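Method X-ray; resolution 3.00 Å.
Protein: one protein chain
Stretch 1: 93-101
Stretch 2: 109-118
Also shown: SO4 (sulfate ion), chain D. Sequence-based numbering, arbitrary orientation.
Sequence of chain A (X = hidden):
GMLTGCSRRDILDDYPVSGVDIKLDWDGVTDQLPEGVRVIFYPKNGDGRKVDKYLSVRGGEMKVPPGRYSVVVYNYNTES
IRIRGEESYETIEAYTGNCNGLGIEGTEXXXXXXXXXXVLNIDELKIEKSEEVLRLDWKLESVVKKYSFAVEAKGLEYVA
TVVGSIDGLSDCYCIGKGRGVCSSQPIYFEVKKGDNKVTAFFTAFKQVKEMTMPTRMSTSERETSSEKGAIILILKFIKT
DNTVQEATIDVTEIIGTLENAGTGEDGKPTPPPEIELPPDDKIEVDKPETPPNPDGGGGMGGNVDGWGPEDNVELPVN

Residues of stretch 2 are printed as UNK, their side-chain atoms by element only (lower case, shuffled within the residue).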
ATOM      1  N   GLU A  93       6.397  -0.910  -8.790  1.00 84.25           N
ATOM      2  CA  GLU A  93       5.817  -1.558  -7.611  1.00 82.57           C
ATOM      3  C   GLU A  93       6.138  -0.773  -6.350  1.00 83.46           C
ATOM      4  O   GLU A  93       7.242  -0.253  -6.208  1.00 84.91           O
ATOM      5  CB  GLU A  93       6.406  -2.997  -7.523  1.00 85.97           C
ATOM      6  CG  GLU A  93       5.952  -3.943  -6.411  1.00 94.92           C
ATOM      7  CD  GLU A  93       6.704  -5.272  -6.329  1.00116.35           C
ATOM      8  OE1 GLU A  93       7.853  -5.351  -6.828  1.00112.30           O
ATOM      9  OE2 GLU A  93       6.126  -6.251  -5.797  1.00102.85           O
ATOM     10  N   ALA A  94       5.169  -0.687  -5.446  1.00 76.76           N
ATOM     11  CA  ALA A  94       5.316  -0.061  -4.135  1.00 75.29           C
ATOM     12  C   ALA A  94       5.428  -1.180  -3.120  1.00 79.30           C
ATOM     13  O   ALA A  94       4.653  -2.140  -3.184  1.00 78.68           O
ATOM     14  CB  ALA A  94       4.123   0.836  -3.827  1.00 74.29           C
ATOM     15  N   TYR A  95       6.416  -1.110  -2.232  1.00 76.10           N
ATOM     16  CA  TYR A  95       6.646  -2.188  -1.271  1.00 76.59           C
ATOM     17  C   TYR A  95       7.102  -1.631   0.065  1.00 82.76           C
ATOM     18  O   TYR A  95       7.391  -0.439   0.155  1.00 82.99           O
ATOM     19  CB  TYR A  95       7.697  -3.175  -1.837  1.00 79.51           C
ATOM     20  CG  TYR A  95       9.093  -2.595  -1.965  1.00 82.69           C
ATOM     21  CD1 TYR A  95       9.419  -1.725  -2.999  1.00 85.99           C
ATOM     22  CD2 TYR A  95      10.099  -2.947  -1.076  1.00 84.09           C
ATOM     23  CE1 TYR A  95      10.698  -1.187  -3.117  1.00 90.15           C
ATOM     24  CE2 TYR A  95      11.386  -2.420  -1.187  1.00 86.75           C
ATOM     25  CZ  TYR A  95      11.686  -1.545  -2.212  1.00 96.12           C
ATOM     26  OH  TYR A  95      12.948  -0.999  -2.294  1.00 97.63           O
ATOM     27  N   THR A  96       7.188  -2.487   1.095  1.00 80.11           N
ATOM     28  CA  THR A  96       7.702  -2.061   2.401  1.00 79.51           C
ATOM     29  C   THR A  96       8.956  -2.827   2.765  1.00 88.08           C
ATOM     30  O   THR A  96       9.176  -3.932   2.263  1.00 90.08           O
ATOM     31  CB  THR A  96       6.673  -2.246   3.469  1.00 77.57           C
ATOM     32  OG1 THR A  96       6.076  -3.539   3.308  1.00 80.16           O
ATOM     33  CG2 THR A  96       5.673  -1.117   3.487  1.00 69.09           C
ATOM     34  N   GLY A  97       9.769  -2.255   3.646  1.00 85.46           N
ATOM     35  CA  GLY A  97      10.982  -2.940   4.077  1.00 87.08           C
ATOM     36  C   GLY A  97      10.724  -4.066   5.058  1.00 89.90           C
ATOM     37  O   GLY A  97       9.643  -4.125   5.655  1.00 88.29           O
ATOM     38  N   ASN A  98      11.709  -4.972   5.237  1.00 86.69           N
ATOM     39  CA  ASN A  98      11.594  -6.019   6.250  1.00 85.39           C
ATOM     40  C   ASN A  98      11.884  -5.397   7.625  1.00 89.30           C
ATOM     41  O   ASN A  98      12.699  -4.477   7.692  1.00 89.57           O
ATOM     42  CB  ASN A  98      12.509  -7.162   5.950  1.00 82.01           C
ATOM     43  CG  ASN A  98      11.916  -8.145   5.003  1.00105.17           C
ATOM     44  OD1 ASN A  98      12.222  -8.151   3.814  1.00 99.79           O
ATOM     45  ND2 ASN A  98      11.072  -9.025   5.520  1.00102.94           N
ATOM     46  N   CYS A  99      11.169  -5.828   8.690  1.00 86.41           N
ATOM     47  CA  CYS A  99      11.301  -5.273  10.051  1.00 86.48           C
ATOM     48  C   CYS A  99      12.676  -5.536  10.588  1.00 95.85           C
ATOM     49  O   CYS A  99      13.041  -6.673  10.921  1.00 98.21           O
ATOM     50  CB  CYS A  99      10.234  -5.801  11.004  1.00 85.34           C
ATOM     51  SG  CYS A  99       8.556  -5.655  10.375  1.00 87.73           S
ATOM     52  N   ASN A 100      13.449  -4.478  10.654  1.00 93.64           N
ATOM     53  CA  ASN A 100      14.800  -4.593  11.127  1.00 96.05           C
ATOM     54  C   ASN A 100      14.883  -3.902  12.449  1.00 98.93           C
ATOM     55  O   ASN A 100      14.094  -2.987  12.729  1.00 97.26           O
ATOM     56  CB  ASN A 100      15.784  -4.010  10.099  1.00102.25           C
ATOM     57  CG  ASN A 100      15.881  -4.781   8.778  1.00140.30           C
ATOM     58  OD1 ASN A 100      15.779  -6.027   8.709  1.00123.61           O
ATOM     59  ND2 ASN A 100      16.137  -4.048   7.690  1.00143.70           N
ATOM     60  N   GLY A 101      15.798  -4.389  13.275  1.00 95.66           N
ATOM     61  CA  GLY A 101      16.066  -3.809  14.581  1.00 95.25           C
ATOM     62  C   GLY A 101      15.045  -4.015  15.676  1.00 95.80           C
ATOM     63  O   GLY A 101      15.137  -3.369  16.731  1.00 96.64           O
ATOM     64  N   UNK A 109      11.562 -11.743   9.327  1.00 84.97           N
ATOM     65  CA  UNK A 109      10.855 -12.410   8.241  1.00 84.54           C
ATOM     66  C   UNK A 109       9.614 -11.593   7.819  1.00 86.35           C
ATOM     67  O   UNK A 109       9.024 -11.862   6.769  1.00 87.46           O
ATOM     68  c   UNK A 109      11.627 -15.987   9.644  1.00132.01           C
ATOM     69  c   UNK A 109      11.698 -14.783   8.665  1.00116.47           C
ATOM     70  n   UNK A 109      13.962 -15.698  10.563  1.00147.63           N
ATOM     71  c   UNK A 109      10.483 -13.843   8.681  1.00 87.82           C
ATOM     72  c   UNK A 109      12.510 -15.848  10.879  1.00142.41           C
ATOM     73  N   UNK A 110       9.231 -10.597   8.637  1.00 79.15           N
ATOM     74  CA  UNK A 110       8.073  -9.724   8.433  1.00 76.03           C
ATOM     75  C   UNK A 110       8.447  -8.388   7.771  1.00 83.51           C
ATOM     76  O   UNK A 110       9.611  -7.988   7.780  1.00 84.54           O
ATOM     77  c   UNK A 110       6.201 -11.865  13.148  1.00 87.13           C
ATOM     78  c   UNK A 110       7.034 -10.645  10.562  1.00 82.77           C
ATOM     79 se   UNK A 110       6.282 -10.126  12.285  0.75 88.42          SE
ATOM     80  c   UNK A 110       7.406  -9.420   9.773  1.00 75.77           C
ATOM     81  N   UNK A 111       7.432  -7.691   7.224  1.00 80.26           N
ATOM     82  CA  UNK A 111       7.530  -6.386   6.559  1.00 78.64           C
ATOM     83  C   UNK A 111       6.657  -5.336   7.288  1.00 80.04           C
ATOM     84  O   UNK A 111       5.683  -5.690   7.946  1.00 78.34           O
ATOM     85  c   UNK A 111       5.687  -6.895   4.899  1.00 81.48           C
ATOM     86  c   UNK A 111       7.152  -6.495   5.070  1.00 82.29           C
ATOM     87  c   UNK A 111       8.079  -7.467   4.343  1.00 83.81           C
ATOM     88  N   UNK A 112       7.000  -4.060   7.161  1.00 76.95           N
ATOM     89  CA  UNK A 112       6.264  -2.991   7.824  1.00 76.68           C
ATOM     90  C   UNK A 112       4.928  -2.738   7.165  1.00 82.06           C
ATOM     91  O   UNK A 112       4.795  -3.011   5.974  1.00 82.70           O
ATOM     92  c   UNK A 112       8.656  -1.646  12.193  1.00 81.98           C
ATOM     93  c   UNK A 112       8.760  -1.747   9.793  1.00 79.20           C
ATOM     94  c   UNK A 112       7.068  -1.695   7.797  1.00 75.95           C
ATOM     95  n   UNK A 112      10.668  -1.852   8.624  1.00 84.26           N
ATOM     96  c   UNK A 112      10.828  -1.781  11.129  1.00 85.15           C
ATOM     97  c   UNK A 112       8.434  -1.780   8.399  1.00 78.79           C
ATOM     98  c   UNK A 112       9.620  -1.808   7.731  1.00 83.43           C
ATOM     99  c   UNK A 112       7.998  -1.687  10.973  1.00 79.84           C
ATOM    100  c   UNK A 112      10.169  -1.793   9.896  1.00 84.93           C
ATOM    101  c   UNK A 112      10.051  -1.698  12.264  1.00 84.10           C
ATOM    102  N   UNK A 113       3.936  -2.212   7.929  1.00 78.65           N
ATOM    103  CA  UNK A 113       2.614  -1.848   7.383  1.00 77.58           C
ATOM    104  C   UNK A 113       2.779  -0.622   6.495  1.00 79.82           C
ATOM    105  O   UNK A 113       3.574   0.265   6.827  1.00 79.31           O
ATOM    106  o   UNK A 113       2.112  -1.641   9.788  1.00 90.96           O
ATOM    107  c   UNK A 113       1.575  -1.581   8.475  1.00 80.42           C
ATOM    108  N   UNK A 114       2.130  -0.610   5.313  1.00 74.86           N
ATOM    109  CA  UNK A 114       2.320   0.506   4.390  1.00 73.86           C
ATOM    110  C   UNK A 114       1.642   1.772   4.865  1.00 77.51           C
ATOM    111  O   UNK A 114       0.521   1.706   5.349  1.00 76.74           O
ATOM    112  c   UNK A 114       1.687  -0.011   3.104  1.00 75.54           C
ATOM    113  c   UNK A 114       1.255  -1.641   4.724  1.00 76.12           C
ATOM    114  c   UNK A 114       0.675  -0.970   3.538  1.00 79.91           C
ATOM    115  N   UNK A 115       2.326   2.932   4.740  1.00 75.35           N
ATOM    116  CA  UNK A 115       1.717   4.212   5.106  1.00 74.84           C
ATOM    117  C   UNK A 115       0.847   4.689   3.919  1.00 80.19           C
ATOM    118  O   UNK A 115       0.620   3.897   3.000  1.00 80.31           O
ATOM    119  c   UNK A 115       2.727   5.255   5.601  1.00 76.73           C
ATOM    120  o   UNK A 115       4.507   4.590   4.186  1.00 84.36           O
ATOM    121  c   UNK A 115       3.912   5.551   4.729  1.00 85.75           C
ATOM    122  o   UNK A 115       4.316   6.732   4.675  1.00 96.84           O
ATOM    123  N   UNK A 116       0.269   5.904   3.963  1.00 76.25           N
ATOM    124  CA  UNK A 116      -0.679   6.275   2.917  1.00 75.29           C
ATOM    125  C   UNK A 116      -0.042   6.481   1.537  1.00 76.38           C
ATOM    126  O   UNK A 116       0.955   7.182   1.399  1.00 76.31           O
ATOM    127  c   UNK A 116      -1.495   7.486   3.331  1.00 80.07           C
ATOM    128  o   UNK A 116      -2.229   7.130   4.493  1.00 92.99           O
ATOM    129  N   UNK A 117      -0.612   5.785   0.528  1.00 70.80           N
ATOM    130  CA  UNK A 117      -0.215   5.869  -0.885  1.00 69.07           C
ATOM    131  C   UNK A 117      -1.444   6.204  -1.718  1.00 72.27           C
ATOM    132  O   UNK A 117      -2.531   5.642  -1.485  1.00 71.37           O
ATOM    133  c   UNK A 117       1.328   3.244  -3.220  1.00 72.86           C
ATOM    134  c   UNK A 117       0.466   4.588  -1.390  1.00 67.75           C
ATOM    135  c   UNK A 117       1.042   4.610  -2.789  1.00 70.65           C
ATOM    136  c   UNK A 117       2.314   5.473  -2.892  1.00 69.58           C
ATOM    137  N   UNK A 118      -1.271   7.193  -2.622  1.00 68.19           N
ATOM    138  CA  UNK A 118      -2.302   7.693  -3.523  1.00 68.32           C
ATOM    139  C   UNK A 118      -1.834   7.463  -4.931  1.00 74.18           C
ATOM    140  O   UNK A 118      -0.722   7.849  -5.277  1.00 76.35           O
ATOM    141  c   UNK A 118      -2.214  10.180   0.393  1.00 72.35           C
ATOM    142  c   UNK A 118      -4.450   9.373   0.083  1.00 72.99           C
ATOM    143  c   UNK A 118      -2.618   9.163  -3.256  1.00 69.44           C
ATOM    144  c   UNK A 118      -4.172   9.135  -1.265  1.00 71.50           C
ATOM    145  c   UNK A 118      -1.955   9.962  -0.959  1.00 71.74           C
ATOM    146  o   UNK A 118      -3.675  10.142   2.248  1.00 80.67           O
ATOM    147  c   UNK A 118      -2.925   9.435  -1.806  1.00 70.48           C
ATOM    148  c   UNK A 118      -3.460   9.888   0.911  1.00 79.37           C
TER
HETATM  149  S   SO4 D 403      -6.321  10.064   5.555  1.00207.07           S
HETATM  150  O1  SO4 D 403      -5.046  10.015   6.284  1.00206.72           O
HETATM  151  O2  SO4 D 403      -6.797  11.440   5.465  1.00206.24           O
HETATM  152  O3  SO4 D 403      -6.132   9.509   4.210  1.00206.71           O
HETATM  153  O4  SO4 D 403      -7.326   9.283   6.270  1.00207.80           O

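Position 109 carries four carbons in an unbranched row ending in a nitrogen, the pattern of lysine. Lys109 points its CA-to-CB bond away from stretch 1 and its side chain stays clear of it, so this position leads into the contact rather than building it.

Position 110 has two carbons, a selenium and a last carbon in one unbranched line, the first of them against Cys99 SG; the heavy atom identifies selenomethionine, so Met110 is in its selenium form. Its CB lies 4.0 Å from Cys99 SG, while the end of the chain leads away. The backbone does more: Met110 O accepts from Cys99 N at 2.8 Å and from Asn98 ND2 at 2.9 Å, so one carbonyl serves a main-chain and a side-chain donor.

At position 111, one carbon carries two others, and the group lies against Thr96 OG1 and Asn98 ND2; this short fork is valine. Val111 pairs with Asn98 in a single beta bridge, their CA atoms 4.1 Å apart. Such closeness lets the backbones touch directly: Val111 CA approaches Gly97 O at 3.2 Å, and Asn98 CA approaches Met110 O at 3.2 Å, both as CA-H...O contacts. The side chain is buried, with its CB 3.6 Å from Thr96 OG1.

Position 112 shows one carbon and then fused five- and six-membered rings holding eight carbons and one nitrogen, set against Cys99, which only tryptophan fits. Trp112 has the largest area covered by stretch 1. Its CA-to-CB bond points sideways, but the indole end comes nearer, and Cys99 lies over one face of it: SG sits 4.1 Å from the centroid of the six-membered ring and CB 4.2 Å from the same centroid, both close to the ring normal. The main chain is held as well, Trp112 N donating to Gly97 O at 3.0 Å and Trp112 O accepting from Thr96 OG1 at 3.0 Å.

Position 113 has one carbon and one oxygen, hence serine; Ser113 turns away, its hydroxyl engaged elsewhere in the structure. Position 114 has three carbons closing a ring onto the backbone nitrogen, with Thr96 CG2 against it, so it is proline. Pro114 CA packs 3.8 Å from Thr96 CG2.

Two carbons, the second bearing two oxygens, make position 115 aspartate, and Asp115 makes no contact with stretch 1. A carbon and an oxygen make position 116 serine; Ser116 is out of reach. Four carbons forked at the second, against Ala94 CB, make position 117 leucine, and Leu117 CD2 meets Ala94 CB at 3.7 Å. Position 118 has one carbon, then a ring of six carbons bearing one oxygen, and it does not reach stretch 1; it is tyrosine. Tyr118 OH makes a weak hydrogen bond to sulfate O3 at 3.2 Å.

The rule here is a short backbone clasp with packing around it. Gly97 O and Cys99 N bond to Trp112 N and Met110 O, bracketing the Asn98–Val111 bridge, while the side chains of Thr96 and Asn98 add bonds to backbone carbonyls. Cys99 against the indole supplies the aromatic packing, and Ala94 with Leu117 adds a separate apolar touch farther along.

Stretch 2 (109-118) KMVWSPDSLY
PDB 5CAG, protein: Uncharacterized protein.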